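Local coordinates for protein GH18 chiitnase (Pseudoalteromonas aurantia, PDB 6K7Z) that hydrolyses chitin as a family 18 glycoside hydrolase, probably cutting internal bonds of the N-acetylglucosamine polymer in the manner of an endochitinase, at residues Y7-G11 with S44-A48; V225-D229 with W260-D265. All coordinates share one frame; numbering follows the deposited sequence.

Contact 1: Y7-G11 with S44-A48; sequences YYNSG and SGAIA
Tyr-8 meets Ile-47 at its ring edge near CD2 and Ala-46 obliquely through CE2, and the course of its side chain accounts for each touch. From CB the ring carbon CG runs anti to the backbone N (chi1 -172°), which swings the ring toward the loop 44-48. Its CD2 then meets Ile-47 CG2 at 4.0 Å, close to the ring plane, the two side chains sliding past each other in opposite directions. One atom further, CE2 lies 4.0 Å from Ala-46 CB. Ser-10 O stands 3.6 Å above the plane of the Tyr-8 ring, displaced toward its rim, while the hydroxyl at the tip leaves the contact and is hydrogen-bonded to Val-13 O.

The fold here is the TIM barrel of family 18: strand 3-8 ends at Tyr-8, and 44-48 follows strand 41-43, which pairs antiparallel with the next barrel strand, 25-33. Tyr-7 OH is hydrogen-bonded to Asp-113 OD2, part of the DGVDIDYE sequence that matches the family signature DxxDxDxE, so the contact lies at the barrel end that carries this motif.

Beyond the ring, backbone atoms take over. A type I turn from Gly-45 to Ala-48 presents Ala-46 N to Asn-9 O at 3.0 Å, and the N-H...O angle of 171° makes this bond nearly straight. Water 1 accepts from Ile-47 N at 2.9 Å and may donate to Asn-9 O at 3.2 Å, which would give that carbonyl a second, water-borne link to the turn. Ala-46 CB points at Gly-11 and comes within 3.4 Å of its CA, an approach possible against bare backbone. Asn-9 ND2, hydrogen-bonded to Ala-29 O on strand 25-33, lies 3.9 Å from Gly-45 CA.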
loop_
_atom_site.group_PDB
_atom_site.type_symbol
_atom_site.label_atom_id
_atom_site.label_comp_id
_atom_site.label_asym_id
_atom_site.label_seq_id
_atom_site.Cartn_x
_atom_site.Cartn_y
_atom_site.Cartn_z
ATOM N N TYR A 7 2.843 -7.089 -1.318
ATOM C CA TYR A 7 3.694 -6.725 -0.191
ATOM C C TYR A 7 4.630 -7.870 0.167
ATOM O O TYR A 7 4.225 -9.035 0.200
ATOM C CB TYR A 7 2.874 -6.363 1.043
ATOM C CG TYR A 7 2.212 -5.015 0.956
ATOM C CD1 TYR A 7 1.012 -4.862 0.259
ATOM C CD2 TYR A 7 2.780 -3.904 1.551
ATOM C CE1 TYR A 7 0.404 -3.639 0.148
ATOM C CE2 TYR A 7 2.167 -2.657 1.454
ATOM C CZ TYR A 7 0.983 -2.543 0.751
ATOM O OH TYR A 7 0.361 -1.334 0.637
ATOM N N TYR A 8 5.885 -7.535 0.450
ATOM C CA TYR A 8 6.862 -8.518 0.895
ATOM C C TYR A 8 7.220 -8.198 2.341
ATOM O O TYR A 8 7.919 -7.219 2.609
ATOM C CB TYR A 8 8.088 -8.509 -0.007
ATOM C CG TYR A 8 9.064 -9.628 0.287
ATOM C CD1 TYR A 8 8.868 -10.883 -0.259
ATOM C CD2 TYR A 8 10.175 -9.430 1.095
ATOM C CE1 TYR A 8 9.744 -11.918 -0.024
ATOM C CE2 TYR A 8 11.067 -10.485 1.347
ATOM C CZ TYR A 8 10.830 -11.727 0.783
ATOM O OH TYR A 8 11.690 -12.802 0.994
ATOM N N ASN A 9 6.733 -9.025 3.266
ATOM C CA ASN A 9 7.073 -8.909 4.683
ATOM C C ASN A 9 7.700 -10.209 5.153
ATOM O O ASN A 9 8.893 -10.226 5.463
ATOM C CB ASN A 9 5.831 -8.536 5.497
ATOM C CG ASN A 9 6.138 -8.265 6.972
ATOM O OD1 ASN A 9 5.652 -8.971 7.848
ATOM N ND2 ASN A 9 6.929 -7.228 7.246
ATOM N N SER A 10 6.944 -11.312 5.197
ATOM C CA SER A 10 7.520 -12.618 5.488
ATOM C C SER A 10 8.504 -13.028 4.398
ATOM O O SER A 10 8.285 -12.775 3.209
ATOM C CB SER A 10 6.419 -13.675 5.600
ATOM O OG SER A 10 6.968 -14.971 5.410
ATOM N N GLY A 11 9.582 -13.696 4.808
ATOM C CA GLY A 11 10.578 -14.141 3.852
ATOM C C GLY A 11 10.501 -15.597 3.441
ATOM O O GLY A 11 11.489 -16.132 2.929
ATOM N N SER A 44 11.864 -3.527 9.446
ATOM C CA SER A 44 11.388 -4.777 10.010
ATOM C C SER A 44 11.005 -5.699 8.862
ATOM O O SER A 44 10.774 -5.253 7.736
ATOM C CB SER A 44 10.190 -4.570 10.942
ATOM O OG SER A 44 9.120 -3.942 10.258
ATOM N N GLY A 45 10.969 -6.994 9.149
ATOM C CA GLY A 45 10.639 -7.982 8.139
ATOM C C GLY A 45 11.875 -8.638 7.552
ATOM O O GLY A 45 13.017 -8.351 7.919
ATOM N N ALA A 46 11.625 -9.553 6.610
ATOM C CA ALA A 46 12.713 -10.331 6.033
ATOM C C ALA A 46 13.722 -9.471 5.284
ATOM O O ALA A 46 14.849 -9.917 5.057
ATOM C CB ALA A 46 12.144 -11.391 5.098
ATOM N N ILE A 47 13.347 -8.258 4.883
ATOM C CA ILE A 47 14.281 -7.412 4.158
ATOM C C ILE A 47 15.440 -6.951 5.026
ATOM O O ILE A 47 16.487 -6.561 4.488
ATOM C CB ILE A 47 13.569 -6.176 3.579
ATOM C CG1 ILE A 47 12.912 -5.365 4.703
ATOM C CG2 ILE A 47 12.588 -6.587 2.469
ATOM C CD1 ILE A 47 12.083 -4.189 4.212
ATOM N N ALA A 48 15.293 -6.968 6.351
ATOM C CA ALA A 48 16.238 -6.279 7.229
ATOM C C ALA A 48 17.376 -7.193 7.673
ATOM O O ALA A 48 17.144 -8.218 8.324
ATOM C CB ALA A 48 15.519 -5.722 8.455
HETATM O O HOH W 1 10.507 -7.580 4.772
#

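Contact 2: V225-D229 with W260-D265; sequences VTQND and WQFSSD
Ser-264 OG donates to Asp-229 OD1 at 2.6 Å, on the syn lone pair, the side of the other oxygen. Val-225 N makes the second direct bond, 3.0 Å to Trp-260 O, the nitrogen lying 36° out of that carbonyl's plane, off its lone pairs. Val-225 CG2 rests 3.6 Å from Gln-261 O, and the methyl of Thr-226 lies against Ser-264 O.

Asp-229 CG lies beside its backbone N, anti to the carbonyl carbon (chi1 -74°), which turns the carboxylate toward Ser-264. Asp-229 OD2 takes Thr-226 N on its anti lone pair at 2.7 Å and Thr-226 OG1 at 2.6 Å, the latter from 66° above the plane, so two donors from different directions limit its rotation. Water 2 donates to OD1 and accepts from Gln-261 NE2, with a weak bond from Trp-260 NE1. The peptide after Trp-260 is cis, consistent with the conserved cleft tryptophan of family 18 chitinases, to which Trp-260 probably corresponds.

Farther out, Asp-265 accepts hydrogen bonds from Trp-270 N (OD1) and Ile-271 N (OD2) in helix 269-277. The contact joins the loops that leave the parallel neighbours 219-224 and 256-260, ahead of helices 237-251 and 269-277 respectively.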
loop_
_atom_site.group_PDB
_atom_site.type_symbol
_atom_site.label_atom_id
_atom_site.label_comp_id
_atom_site.label_asym_id
_atom_site.label_seq_id
_atom_site.Cartn_x
_atom_site.Cartn_y
_atom_site.Cartn_z
ATOM N N VAL A 225 -3.940 -13.386 0.204
ATOM C CA VAL A 225 -3.707 -14.548 -0.652
ATOM C C VAL A 225 -4.363 -15.780 -0.053
ATOM O O VAL A 225 -5.090 -16.508 -0.737
ATOM C CB VAL A 225 -2.206 -14.773 -0.882
ATOM C CG1 VAL A 225 -1.979 -16.007 -1.751
ATOM C CG2 VAL A 225 -1.577 -13.537 -1.515
ATOM N N THR A 226 -4.114 -16.029 1.225
ATOM C CA THR A 226 -4.638 -17.195 1.923
ATOM C C THR A 226 -5.441 -16.780 3.142
ATOM O O THR A 226 -5.389 -15.633 3.603
ATOM C CB THR A 226 -3.524 -18.119 2.405
ATOM O OG1 THR A 226 -2.726 -17.418 3.379
ATOM C CG2 THR A 226 -2.659 -18.599 1.231
ATOM N N GLN A 227 -6.117 -17.761 3.722
ATOM C CA GLN A 227 -6.859 -17.515 4.909
ATOM C C GLN A 227 -5.987 -16.956 6.067
ATOM O O GLN A 227 -6.457 -16.198 6.853
ATOM C CB GLN A 227 -7.470 -18.814 5.395
ATOM C CG GLN A 227 -8.064 -18.760 6.802
ATOM C CD GLN A 227 -7.114 -19.308 7.854
ATOM O OE1 GLN A 227 -6.607 -20.427 7.757
ATOM N NE2 GLN A 227 -6.911 -18.533 8.891
ATOM N N ASN A 228 -4.746 -17.390 6.176
ATOM C CA ASN A 228 -3.928 -16.933 7.301
ATOM C C ASN A 228 -3.380 -15.536 7.079
ATOM O O ASN A 228 -2.689 -15.018 7.961
ATOM C CB ASN A 228 -2.758 -17.907 7.575
ATOM C CG ASN A 228 -2.062 -17.653 8.915
ATOM O OD1 ASN A 228 -0.905 -17.235 8.956
ATOM N ND2 ASN A 228 -2.772 -17.885 10.008
ATOM N N ASP A 229 -3.691 -14.910 5.946
ATOM C CA ASP A 229 -3.160 -13.582 5.644
ATOM C C ASP A 229 -4.007 -12.447 6.201
ATOM O O ASP A 229 -3.558 -11.295 6.181
ATOM C CB ASP A 229 -2.998 -13.419 4.127
ATOM C CG ASP A 229 -1.811 -14.209 3.583
ATOM O OD1 ASP A 229 -0.678 -14.039 4.106
ATOM O OD2 ASP A 229 -2.009 -14.994 2.634
ATOM N N TRP A 260 -1.832 -9.169 0.047
ATOM C CA TRP A 260 -1.039 -9.412 1.242
ATOM C C TRP A 260 -1.050 -10.925 1.409
ATOM O O TRP A 260 -2.130 -11.492 1.584
ATOM C CB TRP A 260 -1.644 -8.717 2.476
ATOM C CG TRP A 260 -0.822 -8.935 3.709
ATOM C CD1 TRP A 260 -0.912 -9.986 4.587
ATOM C CD2 TRP A 260 0.261 -8.120 4.167
ATOM N NE1 TRP A 260 0.034 -9.853 5.581
ATOM C CE2 TRP A 260 0.767 -8.716 5.345
ATOM C CE3 TRP A 260 0.838 -6.931 3.709
ATOM C CZ2 TRP A 260 1.836 -8.164 6.066
ATOM C CZ3 TRP A 260 1.890 -6.386 4.420
ATOM C CH2 TRP A 260 2.385 -7.002 5.586
ATOM N N GLN A 261 0.086 -11.602 1.297
ATOM C CA GLN A 261 1.389 -11.045 0.966
ATOM C C GLN A 261 2.140 -12.065 0.110
ATOM O O GLN A 261 1.720 -13.226 0.005
ATOM C CB GLN A 261 2.189 -10.716 2.235
ATOM C CG GLN A 261 2.449 -11.925 3.148
ATOM C CD GLN A 261 3.445 -11.612 4.257
ATOM O OE1 GLN A 261 4.552 -11.135 3.995
ATOM N NE2 GLN A 261 3.047 -11.865 5.503
ATOM N N PHE A 262 3.270 -11.629 -0.457
ATOM C CA PHE A 262 3.992 -12.412 -1.459
ATOM C C PHE A 262 4.290 -13.837 -0.996
ATOM O O PHE A 262 4.045 -14.808 -1.726
ATOM C CB PHE A 262 5.288 -11.681 -1.822
ATOM C CG PHE A 262 6.129 -12.419 -2.806
ATOM C CD1 PHE A 262 5.785 -12.437 -4.155
ATOM C CD2 PHE A 262 7.252 -13.116 -2.385
ATOM C CE1 PHE A 262 6.554 -13.140 -5.066
ATOM C CE2 PHE A 262 8.037 -13.811 -3.290
ATOM C CZ PHE A 262 7.697 -13.818 -4.630
ATOM N N SER A 263 4.843 -13.988 0.205
ATOM C CA SER A 263 5.349 -15.305 0.597
ATOM C C SER A 263 4.246 -16.289 0.959
ATOM O O SER A 263 4.548 -17.433 1.325
ATOM C CB SER A 263 6.319 -15.165 1.767
ATOM O OG SER A 263 7.591 -14.758 1.293
ATOM N N SER A 264 2.987 -15.889 0.856
ATOM C CA SER A 264 1.881 -16.811 1.065
ATOM C C SER A 264 1.430 -17.502 -0.216
ATOM O O SER A 264 0.581 -18.400 -0.148
ATOM C CB SER A 264 0.688 -16.072 1.666
ATOM O OG SER A 264 1.005 -15.573 2.940
ATOM N N ASP A 265 1.964 -17.107 -1.367
ATOM C CA ASP A 265 1.483 -17.568 -2.671
ATOM C C ASP A 265 2.422 -18.643 -3.208
ATOM O O ASP A 265 3.471 -18.342 -3.778
ATOM C CB ASP A 265 1.381 -16.414 -3.653
ATOM C CG ASP A 265 0.966 -16.871 -5.027
ATOM O OD1 ASP A 265 0.433 -18.008 -5.141
ATOM O OD2 ASP A 265 1.157 -16.098 -5.986
HETATM O O HOH W 2 0.336 -12.799 6.267
#

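How the contacts relate
From the N terminus, strand 3-8 leads into contact 1, which closes a loop of 32 residues carrying strands 25-33 and 41-43. The chain then runs round most of the barrel before contact 2 closes a second loop, of 30 residues, with helix 237-251 and most of strand 256-260. The two are in series and neither nest nor cross. Because strands 3-8 and 256-260 pair in parallel, the ring closes and brings the centres to about 13 Å. Ser-10 N lies 2.7 Å from Gln-261 OE1, probably hydrogen-bonded, and Tyr-7 CB packs 3.4 Å from Trp-260 CE3, tying the first and last barrel strands together.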